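Local coordinates for protein aminopeptidase C (Lactobacillus rhamnosus, PDB 4K7C) that probably acts as a cysteine aminopeptidase of the papain-like C1 family, cutting amino acids from the N-terminal ends of peptides, at residues Q96-F101 with Y152-K157; F101-E106 with S146-K151; V383-G388 with G395-S400. All blocks are in the same frame, centred on the assembly; numbering follows the deposited sequence.

Contact 1. Residues Q96-F101 with Y152-K157; sequences QNYTFF and YGIVPK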
loop_
_atom_site.group_PDB
_atom_site.type_symbol
_atom_site.label_atom_id
_atom_site.label_comp_id
_atom_site.label_asym_id
_atom_site.label_seq_id
_atom_site.Cartn_x
_atom_site.Cartn_y
_atom_site.Cartn_z
ATOM N N GLN A 96 -0.853 -21.763 -22.069
ATOM C CA GLN A 96 0.223 -21.028 -22.781
ATOM C C GLN A 96 1.633 -21.450 -22.414
ATOM O O GLN A 96 2.523 -21.180 -23.162
ATOM C CB GLN A 96 0.029 -19.518 -22.563
ATOM C CG GLN A 96 -1.393 -19.076 -22.774
ATOM C CD GLN A 96 -2.223 -19.043 -21.551
ATOM O OE1 GLN A 96 -1.862 -19.574 -20.487
ATOM N NE2 GLN A 96 -3.463 -18.493 -21.708
ATOM N N ASN A 97 1.835 -22.101 -21.262
ATOM C CA ASN A 97 3.102 -22.605 -20.866
ATOM C C ASN A 97 3.471 -23.819 -21.792
ATOM O O ASN A 97 4.621 -23.941 -22.151
ATOM C CB ASN A 97 3.120 -22.997 -19.447
ATOM C CG ASN A 97 4.514 -23.259 -18.936
ATOM O OD1 ASN A 97 5.522 -22.801 -19.526
ATOM N ND2 ASN A 97 4.604 -23.911 -17.820
ATOM N N TYR A 98 2.485 -24.630 -22.146
ATOM C CA TYR A 98 2.672 -25.798 -23.025
ATOM C C TYR A 98 3.326 -25.375 -24.334
ATOM O O TYR A 98 4.361 -25.931 -24.698
ATOM C CB TYR A 98 1.352 -26.594 -23.217
ATOM C CG TYR A 98 1.546 -27.923 -23.927
ATOM C CD1 TYR A 98 2.019 -29.067 -23.274
ATOM C CD2 TYR A 98 1.303 -28.004 -25.276
ATOM C CE1 TYR A 98 2.190 -30.273 -23.965
ATOM C CE2 TYR A 98 1.539 -29.196 -25.980
ATOM C CZ TYR A 98 1.917 -30.312 -25.300
ATOM O OH TYR A 98 2.090 -31.540 -26.015
ATOM N N THR A 99 2.761 -24.348 -24.994
ATOM C CA THR A 99 3.316 -23.865 -26.249
ATOM C C THR A 99 4.631 -23.202 -26.013
ATOM O O THR A 99 5.538 -23.303 -26.837
ATOM C CB THR A 99 2.360 -22.888 -26.982
ATOM O OG1 THR A 99 1.759 -21.990 -26.007
ATOM C CG2 THR A 99 1.273 -23.627 -27.675
ATOM N N PHE A 100 4.832 -22.630 -24.806
ATOM C CA PHE A 100 6.064 -21.892 -24.508
ATOM C C PHE A 100 7.217 -22.884 -24.384
ATOM O O PHE A 100 8.377 -22.678 -24.873
ATOM C CB PHE A 100 5.911 -21.130 -23.199
ATOM C CG PHE A 100 6.945 -20.027 -22.955
ATOM C CD1 PHE A 100 7.312 -19.113 -23.929
ATOM C CD2 PHE A 100 7.466 -19.840 -21.668
ATOM C CE1 PHE A 100 8.161 -18.087 -23.656
ATOM C CE2 PHE A 100 8.338 -18.791 -21.365
ATOM C CZ PHE A 100 8.677 -17.902 -22.365
ATOM N N PHE A 101 6.946 -23.977 -23.710
ATOM C CA PHE A 101 7.966 -25.020 -23.579
ATOM C C PHE A 101 8.528 -25.501 -24.958
ATOM O O PHE A 101 9.712 -25.478 -25.180
ATOM C CB PHE A 101 7.407 -26.201 -22.706
ATOM C CG PHE A 101 8.447 -27.316 -22.454
ATOM C CD1 PHE A 101 9.099 -27.476 -21.250
ATOM C CD2 PHE A 101 8.777 -28.175 -23.488
ATOM C CE1 PHE A 101 10.021 -28.510 -21.079
ATOM C CE2 PHE A 101 9.715 -29.169 -23.328
ATOM C CZ PHE A 101 10.378 -29.303 -22.150
ATOM N N TYR A 152 2.745 -31.038 -31.526
ATOM C CA TYR A 152 2.601 -31.287 -30.087
ATOM C C TYR A 152 1.248 -31.238 -29.429
ATOM O O TYR A 152 1.059 -31.645 -28.253
ATOM C CB TYR A 152 3.538 -30.373 -29.322
ATOM C CG TYR A 152 5.003 -30.601 -29.601
ATOM C CD1 TYR A 152 5.656 -31.734 -29.095
ATOM C CD2 TYR A 152 5.777 -29.659 -30.278
ATOM C CE1 TYR A 152 7.032 -31.961 -29.318
ATOM C CE2 TYR A 152 7.156 -29.848 -30.479
ATOM C CZ TYR A 152 7.794 -31.010 -30.054
ATOM O OH TYR A 152 9.132 -31.238 -30.251
ATOM N N GLY A 153 0.297 -30.760 -30.177
ATOM C CA GLY A 153 -1.064 -30.536 -29.719
ATOM C C GLY A 153 -1.192 -29.465 -28.679
ATOM O O GLY A 153 -0.456 -28.491 -28.746
ATOM N N ILE A 154 -2.146 -29.596 -27.797
ATOM C CA ILE A 154 -2.394 -28.573 -26.793
ATOM C C ILE A 154 -3.065 -29.252 -25.610
ATOM O O ILE A 154 -3.626 -30.357 -25.711
ATOM C CB ILE A 154 -3.203 -27.347 -27.382
ATOM C CG1 ILE A 154 -3.059 -26.057 -26.505
ATOM C CG2 ILE A 154 -4.682 -27.666 -27.628
ATOM C CD1 ILE A 154 -1.625 -25.629 -26.199
ATOM N N VAL A 155 -3.026 -28.575 -24.479
ATOM C CA VAL A 155 -3.668 -29.000 -23.254
ATOM C C VAL A 155 -4.425 -27.843 -22.548
ATOM O O VAL A 155 -4.074 -26.662 -22.742
ATOM C CB VAL A 155 -2.669 -29.669 -22.276
ATOM C CG1 VAL A 155 -1.947 -30.818 -22.950
ATOM C CG2 VAL A 155 -1.682 -28.684 -21.659
ATOM N N PRO A 156 -5.420 -28.187 -21.735
ATOM C CA PRO A 156 -5.997 -27.203 -20.819
ATOM C C PRO A 156 -4.917 -26.554 -19.964
ATOM O O PRO A 156 -3.954 -27.145 -19.547
ATOM C CB PRO A 156 -6.895 -28.049 -19.941
ATOM C CG PRO A 156 -7.268 -29.215 -20.794
ATOM C CD PRO A 156 -5.950 -29.543 -21.413
ATOM N N LYS A 157 -5.159 -25.307 -19.622
ATOM C CA LYS A 157 -4.317 -24.590 -18.701
ATOM C C LYS A 157 -4.100 -25.312 -17.372
ATOM O O LYS A 157 -2.987 -25.391 -16.883
ATOM C CB LYS A 157 -4.856 -23.135 -18.516
ATOM C CG LYS A 157 -3.792 -22.234 -17.821
ATOM C CD LYS A 157 -4.408 -20.934 -17.382
ATOM C CE LYS A 157 -3.422 -20.029 -16.753
ATOM N NZ LYS A 157 -2.359 -19.824 -17.797
HETATM O O HOH W 1 -0.100 -22.090 -18.831
#
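At the start of helix 96-117, Y98 lies along the loop that follows helix 142-152 and meets every residue from Y152 to V155. Its CG stands anti to the backbone N (chi1 -171°), which lays the ring beside the loop and brings OH to the last carbonyl of the preceding helix. There Y98 OH donates a very short hydrogen bond, 2.5 Å, to Y152 O, which lies at the ring edge and in its plane; a bound glycerol also reaches Y152 O. A tyrosine suits the place because ring and hydroxyl are both used: V155 CG1 lies over one ring face, toward its rim, and V155 CG2 is 4.0 Å from Y98 CB. The chain leaves helix 142-152 at G153 with positive phi (66°), a conformation glycine adopts easily. In this helix-to-loop junction of the C1-like peptidase fold, I154 CD1 then fits between Y98 CD2 (3.9 Å) and T99 CG2 (3.8 Å). T99 OG1 is turned back to Q96 O within the helix, leaving its methyl for I154. Farther along, K157 NZ reaches Q96 OE1 at 2.7 Å, in the plane of the amide, and is more weakly bound to a water that accepts from N97 N.

Contact 2. Residues F101-E106 with S146-K151; sequences FWDKFE and SALIEK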
loop_
_atom_site.group_PDB
_atom_site.type_symbol
_atom_site.label_atom_id
_atom_site.label_comp_id
_atom_site.label_asym_id
_atom_site.label_seq_id
_atom_site.Cartn_x
_atom_site.Cartn_y
_atom_site.Cartn_z
ATOM N N PHE A 101 6.946 -23.977 -23.710
ATOM C CA PHE A 101 7.966 -25.020 -23.579
ATOM C C PHE A 101 8.528 -25.501 -24.958
ATOM O O PHE A 101 9.712 -25.478 -25.180
ATOM C CB PHE A 101 7.407 -26.201 -22.706
ATOM C CG PHE A 101 8.447 -27.316 -22.454
ATOM C CD1 PHE A 101 9.099 -27.476 -21.250
ATOM C CD2 PHE A 101 8.777 -28.175 -23.488
ATOM C CE1 PHE A 101 10.021 -28.510 -21.079
ATOM C CE2 PHE A 101 9.715 -29.169 -23.328
ATOM C CZ PHE A 101 10.378 -29.303 -22.150
ATOM N N TRP A 102 7.623 -25.965 -25.836
ATOM C CA TRP A 102 7.957 -26.555 -27.116
ATOM C C TRP A 102 8.528 -25.510 -28.063
ATOM O O TRP A 102 9.494 -25.777 -28.772
ATOM C CB TRP A 102 6.755 -27.227 -27.692
ATOM C CG TRP A 102 6.363 -28.440 -26.905
ATOM C CD1 TRP A 102 5.159 -28.699 -26.314
ATOM C CD2 TRP A 102 7.190 -29.576 -26.635
ATOM N NE1 TRP A 102 5.194 -29.934 -25.703
ATOM C CE2 TRP A 102 6.424 -30.485 -25.887
ATOM C CE3 TRP A 102 8.490 -29.916 -26.959
ATOM C CZ2 TRP A 102 6.936 -31.765 -25.447
ATOM C CZ3 TRP A 102 9.020 -31.146 -26.506
ATOM C CH2 TRP A 102 8.255 -32.045 -25.751
ATOM N N ASP A 103 8.049 -24.278 -27.951
ATOM C CA ASP A 103 8.602 -23.199 -28.719
ATOM C C ASP A 103 10.096 -22.969 -28.398
ATOM O O ASP A 103 11.020 -22.938 -29.282
ATOM C CB ASP A 103 7.803 -21.907 -28.530
ATOM C CG ASP A 103 8.317 -20.792 -29.404
ATOM O OD1 ASP A 103 8.346 -20.996 -30.643
ATOM O OD2 ASP A 103 8.692 -19.677 -28.833
ATOM N N LYS A 104 10.428 -22.764 -27.146
ATOM C CA LYS A 104 11.805 -22.638 -26.708
ATOM C C LYS A 104 12.707 -23.789 -27.044
ATOM O O LYS A 104 13.839 -23.630 -27.406
ATOM C CB LYS A 104 11.847 -22.406 -25.197
ATOM C CG LYS A 104 11.302 -21.091 -24.700
ATOM C CD LYS A 104 12.365 -20.259 -24.060
ATOM C CE LYS A 104 11.967 -18.803 -23.709
ATOM N NZ LYS A 104 11.601 -17.933 -24.848
ATOM N N PHE A 105 12.206 -25.006 -26.855
ATOM C CA PHE A 105 13.018 -26.147 -27.147
ATOM C C PHE A 105 13.277 -26.270 -28.668
ATOM O O PHE A 105 14.425 -26.466 -29.084
ATOM C CB PHE A 105 12.385 -27.401 -26.566
ATOM C CG PHE A 105 13.317 -28.579 -26.594
ATOM C CD1 PHE A 105 14.588 -28.478 -26.023
ATOM C CD2 PHE A 105 12.922 -29.766 -27.152
ATOM C CE1 PHE A 105 15.489 -29.500 -26.080
ATOM C CE2 PHE A 105 13.853 -30.827 -27.163
ATOM C CZ PHE A 105 15.101 -30.697 -26.587
ATOM N N GLU A 106 12.241 -26.104 -29.469
ATOM C CA GLU A 106 12.352 -26.174 -30.963
ATOM C C GLU A 106 13.216 -25.036 -31.426
ATOM O O GLU A 106 14.115 -25.241 -32.205
ATOM C CB GLU A 106 10.988 -26.127 -31.624
ATOM C CG GLU A 106 10.215 -27.432 -31.441
ATOM C CD GLU A 106 10.678 -28.600 -32.377
ATOM O OE1 GLU A 106 11.509 -28.425 -33.318
ATOM O OE2 GLU A 106 10.178 -29.743 -32.114
ATOM N N SER A 146 1.154 -22.552 -35.276
ATOM C CA SER A 146 0.619 -23.738 -35.944
ATOM C C SER A 146 1.570 -24.898 -35.987
ATOM O O SER A 146 1.162 -26.037 -35.684
ATOM C CB SER A 146 0.135 -23.418 -37.357
ATOM O OG SER A 146 -1.009 -22.717 -37.195
ATOM N N ALA A 147 2.817 -24.636 -36.350
ATOM C CA ALA A 147 3.812 -25.668 -36.412
ATOM C C ALA A 147 3.890 -26.412 -35.084
ATOM O O ALA A 147 4.019 -27.649 -35.051
ATOM C CB ALA A 147 5.181 -25.119 -36.748
ATOM N N LEU A 148 3.833 -25.650 -33.972
ATOM C CA LEU A 148 3.880 -26.249 -32.664
ATOM C C LEU A 148 2.684 -27.097 -32.363
ATOM O O LEU A 148 2.858 -28.200 -31.863
ATOM C CB LEU A 148 4.045 -25.178 -31.541
ATOM C CG LEU A 148 5.387 -24.448 -31.600
ATOM C CD1 LEU A 148 5.307 -23.181 -30.760
ATOM C CD2 LEU A 148 6.513 -25.333 -31.115
ATOM N N ILE A 149 1.499 -26.644 -32.757
ATOM C CA ILE A 149 0.285 -27.359 -32.465
ATOM C C ILE A 149 0.195 -28.634 -33.305
ATOM O O ILE A 149 -0.277 -29.659 -32.820
ATOM C CB ILE A 149 -0.867 -26.400 -32.590
ATOM C CG1 ILE A 149 -0.811 -25.503 -31.317
ATOM C CG2 ILE A 149 -2.232 -27.095 -32.628
ATOM C CD1 ILE A 149 -1.924 -24.580 -31.326
ATOM N N GLU A 150 0.640 -28.530 -34.566
ATOM C CA GLU A 150 0.687 -29.694 -35.449
ATOM C C GLU A 150 1.560 -30.772 -34.831
ATOM O O GLU A 150 1.206 -31.931 -34.881
ATOM C CB GLU A 150 1.187 -29.313 -36.835
ATOM C CG GLU A 150 0.085 -28.528 -37.531
ATOM C CD GLU A 150 0.484 -28.004 -38.872
ATOM O OE1 GLU A 150 -0.383 -28.084 -39.757
ATOM O OE2 GLU A 150 1.617 -27.496 -39.013
ATOM N N LYS A 151 2.679 -30.410 -34.250
ATOM C CA LYS A 151 3.626 -31.420 -33.793
ATOM C C LYS A 151 3.290 -31.935 -32.364
ATOM O O LYS A 151 3.548 -33.132 -32.031
ATOM C CB LYS A 151 5.030 -30.878 -33.865
ATOM C CG LYS A 151 6.081 -31.857 -33.395
ATOM C CD LYS A 151 7.467 -31.335 -33.739
ATOM C CE LYS A 151 8.469 -32.422 -33.544
ATOM N NZ LYS A 151 9.776 -31.938 -33.995
#
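Helices 101-106 and 146-151 cross steeply, at 104° with axes 10.2 Å apart at closest; L148 points at the crossing from the second, W102 and E106 turn toward it from the first, and D103 flanks it. The two methyls of L148 divide the work: CD1 lies 3.6 Å from D103 CB, and CD2 rests 3.7 Å from W102 C, with W102 CB close by. A forked leucine suits this place, since it can straddle the backbone of the other helix at the junction of two residues. The polar end of D103 is taken up outside, by K107 and N284. W102 offers only its root to L148, its indole leading off to stack on Y152. One turn further, E106 and K151 reach tip to tip in a salt bridge, K151 NZ to E106 OE2 at 2.9 Å, meeting the oxygen on its syn side, 22° out of the carboxylate plane. The lysine chain is fully extended, whereas E106 bends at chi2 (-77°) to meet it. E106 OE2 also bonds Y152 OH, and K151 NZ bonds I5 O of the second subunit. A lysine and a phenol thus match the buried carboxylate, probably keeping it ionised.

Contact 3. Residues V383-G388 with G395-S400; sequences VENSWG and GYFVAS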
loop_
_atom_site.group_PDB
_atom_site.type_symbol
_atom_site.label_atom_id
_atom_site.label_comp_id
_atom_site.label_asym_id
_atom_site.label_seq_id
_atom_site.Cartn_x
_atom_site.Cartn_y
_atom_site.Cartn_z
ATOM N N VAL A 383 -10.942 -5.318 -29.610
ATOM C CA VAL A 383 -9.648 -6.009 -29.515
ATOM C C VAL A 383 -9.503 -6.754 -28.197
ATOM O O VAL A 383 -9.528 -6.149 -27.099
ATOM C CB VAL A 383 -8.477 -5.018 -29.669
ATOM C CG1 VAL A 383 -7.092 -5.679 -29.477
ATOM C CG2 VAL A 383 -8.574 -4.435 -30.996
ATOM N N GLU A 384 -9.343 -8.054 -28.281
ATOM C CA GLU A 384 -9.015 -8.817 -27.089
ATOM C C GLU A 384 -7.547 -8.787 -26.824
ATOM O O GLU A 384 -6.732 -9.258 -27.638
ATOM C CB GLU A 384 -9.495 -10.315 -27.167
ATOM C CG GLU A 384 -9.080 -11.099 -25.902
ATOM C CD GLU A 384 -9.513 -12.546 -25.947
ATOM O OE1 GLU A 384 -9.913 -12.976 -27.054
ATOM O OE2 GLU A 384 -9.308 -13.257 -24.953
ATOM N N ASN A 385 -7.171 -8.215 -25.664
ATOM C CA ASN A 385 -5.770 -8.174 -25.280
ATOM C C ASN A 385 -5.505 -9.292 -24.289
ATOM O O ASN A 385 -6.425 -9.988 -23.935
ATOM C CB ASN A 385 -5.317 -6.811 -24.724
ATOM C CG ASN A 385 -3.816 -6.518 -24.972
ATOM O OD1 ASN A 385 -3.008 -7.370 -25.342
ATOM N ND2 ASN A 385 -3.446 -5.259 -24.764
ATOM N N SER A 386 -4.232 -9.503 -23.961
ATOM C CA SER A 386 -3.760 -10.622 -23.095
ATOM C C SER A 386 -2.912 -10.076 -21.943
ATOM O O SER A 386 -1.863 -10.633 -21.538
ATOM C CB SER A 386 -2.962 -11.668 -23.916
ATOM O OG SER A 386 -1.884 -11.106 -24.658
ATOM N N TRP A 387 -3.345 -8.921 -21.422
ATOM C CA TRP A 387 -2.661 -8.257 -20.322
ATOM C C TRP A 387 -3.479 -8.259 -19.057
ATOM O O TRP A 387 -3.213 -7.446 -18.138
ATOM C CB TRP A 387 -2.325 -6.789 -20.701
ATOM C CG TRP A 387 -1.348 -6.656 -21.779
ATOM C CD1 TRP A 387 -0.515 -7.647 -22.317
ATOM C CD2 TRP A 387 -1.055 -5.435 -22.534
ATOM N NE1 TRP A 387 0.244 -7.084 -23.315
ATOM C CE2 TRP A 387 -0.088 -5.758 -23.497
ATOM C CE3 TRP A 387 -1.535 -4.127 -22.466
ATOM C CZ2 TRP A 387 0.460 -4.807 -24.358
ATOM C CZ3 TRP A 387 -1.033 -3.152 -23.384
ATOM C CH2 TRP A 387 -0.069 -3.513 -24.335
ATOM N N GLY A 388 -4.500 -9.119 -19.005
ATOM C CA GLY A 388 -5.440 -9.235 -17.883
ATOM C C GLY A 388 -6.465 -8.104 -17.902
ATOM O O GLY A 388 -6.502 -7.214 -18.813
ATOM N N GLY A 395 -9.983 -5.711 -19.918
ATOM C CA GLY A 395 -8.904 -6.266 -20.753
ATOM C C GLY A 395 -9.066 -6.217 -22.274
ATOM O O GLY A 395 -8.183 -6.577 -22.978
ATOM N N TYR A 396 -10.175 -5.646 -22.726
ATOM C CA TYR A 396 -10.422 -5.380 -24.130
ATOM C C TYR A 396 -10.065 -3.940 -24.517
ATOM O O TYR A 396 -10.289 -2.964 -23.751
ATOM C CB TYR A 396 -11.879 -5.649 -24.457
ATOM C CG TYR A 396 -12.241 -7.146 -24.473
ATOM C CD1 TYR A 396 -12.191 -7.837 -25.660
ATOM C CD2 TYR A 396 -12.541 -7.865 -23.285
ATOM C CE1 TYR A 396 -12.474 -9.190 -25.698
ATOM C CE2 TYR A 396 -12.809 -9.181 -23.294
ATOM C CZ TYR A 396 -12.797 -9.875 -24.507
ATOM O OH TYR A 396 -13.074 -11.240 -24.508
ATOM N N PHE A 397 -9.495 -3.830 -25.697
ATOM C CA PHE A 397 -9.012 -2.551 -26.246
ATOM C C PHE A 397 -9.983 -2.178 -27.405
ATOM O O PHE A 397 -10.820 -3.005 -27.807
ATOM C CB PHE A 397 -7.585 -2.715 -26.723
ATOM C CG PHE A 397 -6.511 -2.526 -25.667
ATOM C CD1 PHE A 397 -6.684 -2.902 -24.381
ATOM C CD2 PHE A 397 -5.268 -2.054 -26.051
ATOM C CE1 PHE A 397 -5.680 -2.740 -23.433
ATOM C CE2 PHE A 397 -4.285 -1.873 -25.125
ATOM C CZ PHE A 397 -4.502 -2.209 -23.813
ATOM N N VAL A 398 -9.853 -0.955 -27.914
ATOM C CA VAL A 398 -10.622 -0.494 -29.046
ATOM C C VAL A 398 -9.638 0.200 -29.973
ATOM O O VAL A 398 -8.752 0.993 -29.500
ATOM C CB VAL A 398 -11.799 0.350 -28.630
ATOM C CG1 VAL A 398 -11.359 1.444 -27.680
ATOM C CG2 VAL A 398 -12.487 0.941 -29.859
ATOM N N ALA A 399 -9.737 -0.073 -31.303
ATOM C CA ALA A 399 -8.809 0.496 -32.274
ATOM C C ALA A 399 -9.643 1.227 -33.300
ATOM O O ALA A 399 -10.658 0.655 -33.796
ATOM C CB ALA A 399 -8.011 -0.555 -32.993
ATOM N N SER A 400 -9.291 2.489 -33.575
ATOM C CA SER A 400 -10.007 3.233 -34.574
ATOM C C SER A 400 -9.644 2.648 -35.965
ATOM O O SER A 400 -8.586 2.039 -36.161
ATOM C CB SER A 400 -9.692 4.770 -34.550
ATOM O OG SER A 400 -8.381 5.025 -34.988
HETATM O O HOH W 2 -5.842 -7.458 -21.491
#
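G395 O accepts two hydrogen bonds: a weak one from N385 N at 3.3 Å, and one from a water at 2.9 Å. That water also accepts from W387 N and donates to G388 O, cross-linking the two segments where they part. G395 must be glycine, because a side chain there would run into G388 O and into the carbonyl before it. Beyond the turn the strands pair tightly, F397 N giving V383 O a bond of 2.7 Å that lies in the carbonyl plane, with V383 N returning one to F397 O at 2.9 Å. This is the antiparallel hairpin of strands 377-384 and 396-400. Its first strand runs out into N-S-W-G, the sequence that in papain-like peptidases carries the asparagine of the Cys-His-Asn triad, and here N385 OD1 indeed accepts from S386 N and bonds H364, so N385 probably fills that role. On the same face as E384, Y396 sets CE1 3.5 Å from E384 CB; the carboxylate goes on to R80 and H81, the phenol to T58 and G59. V383 and F397 share the other face. There the N385 amide stands nearly upright on the F397 ring, planes 85° apart, with ND2 over one ring face and 3.4 Å from F397 CZ. ND2 also lies over a face of the W387 indole, whose CZ3 approaches F397 CZ to 3.6 Å with the two rings almost perpendicular. An alanine in place of F397 would probably open a gap beneath the N385 amide and beside W387, leaving both freer to turn. N385 CG, anti to the backbone N (chi1 -151°), brings the amide over these rings while OD1 faces S386 N.

Contacts 1 and 2 are neighbours, their centres 9 Å apart. They share F101 and helix 96-117, and the 101-106/146-151 pair is nested inside the chain loop closed by 96-101/152-157; the two touch through Y152. Contact 3 comes later in the chain, in the hairpin, with its centre about 23 Å from contact 1 and 26 Å from contact 2. Helix 70-87 touches all three: Q96 and T99 lie on it, as do D103 and I149, and E384 and S386. In papain-like peptidases such a helix begins with the nucleophilic cysteine, so the helical layer and the hairpin probably flank the catalytic helix.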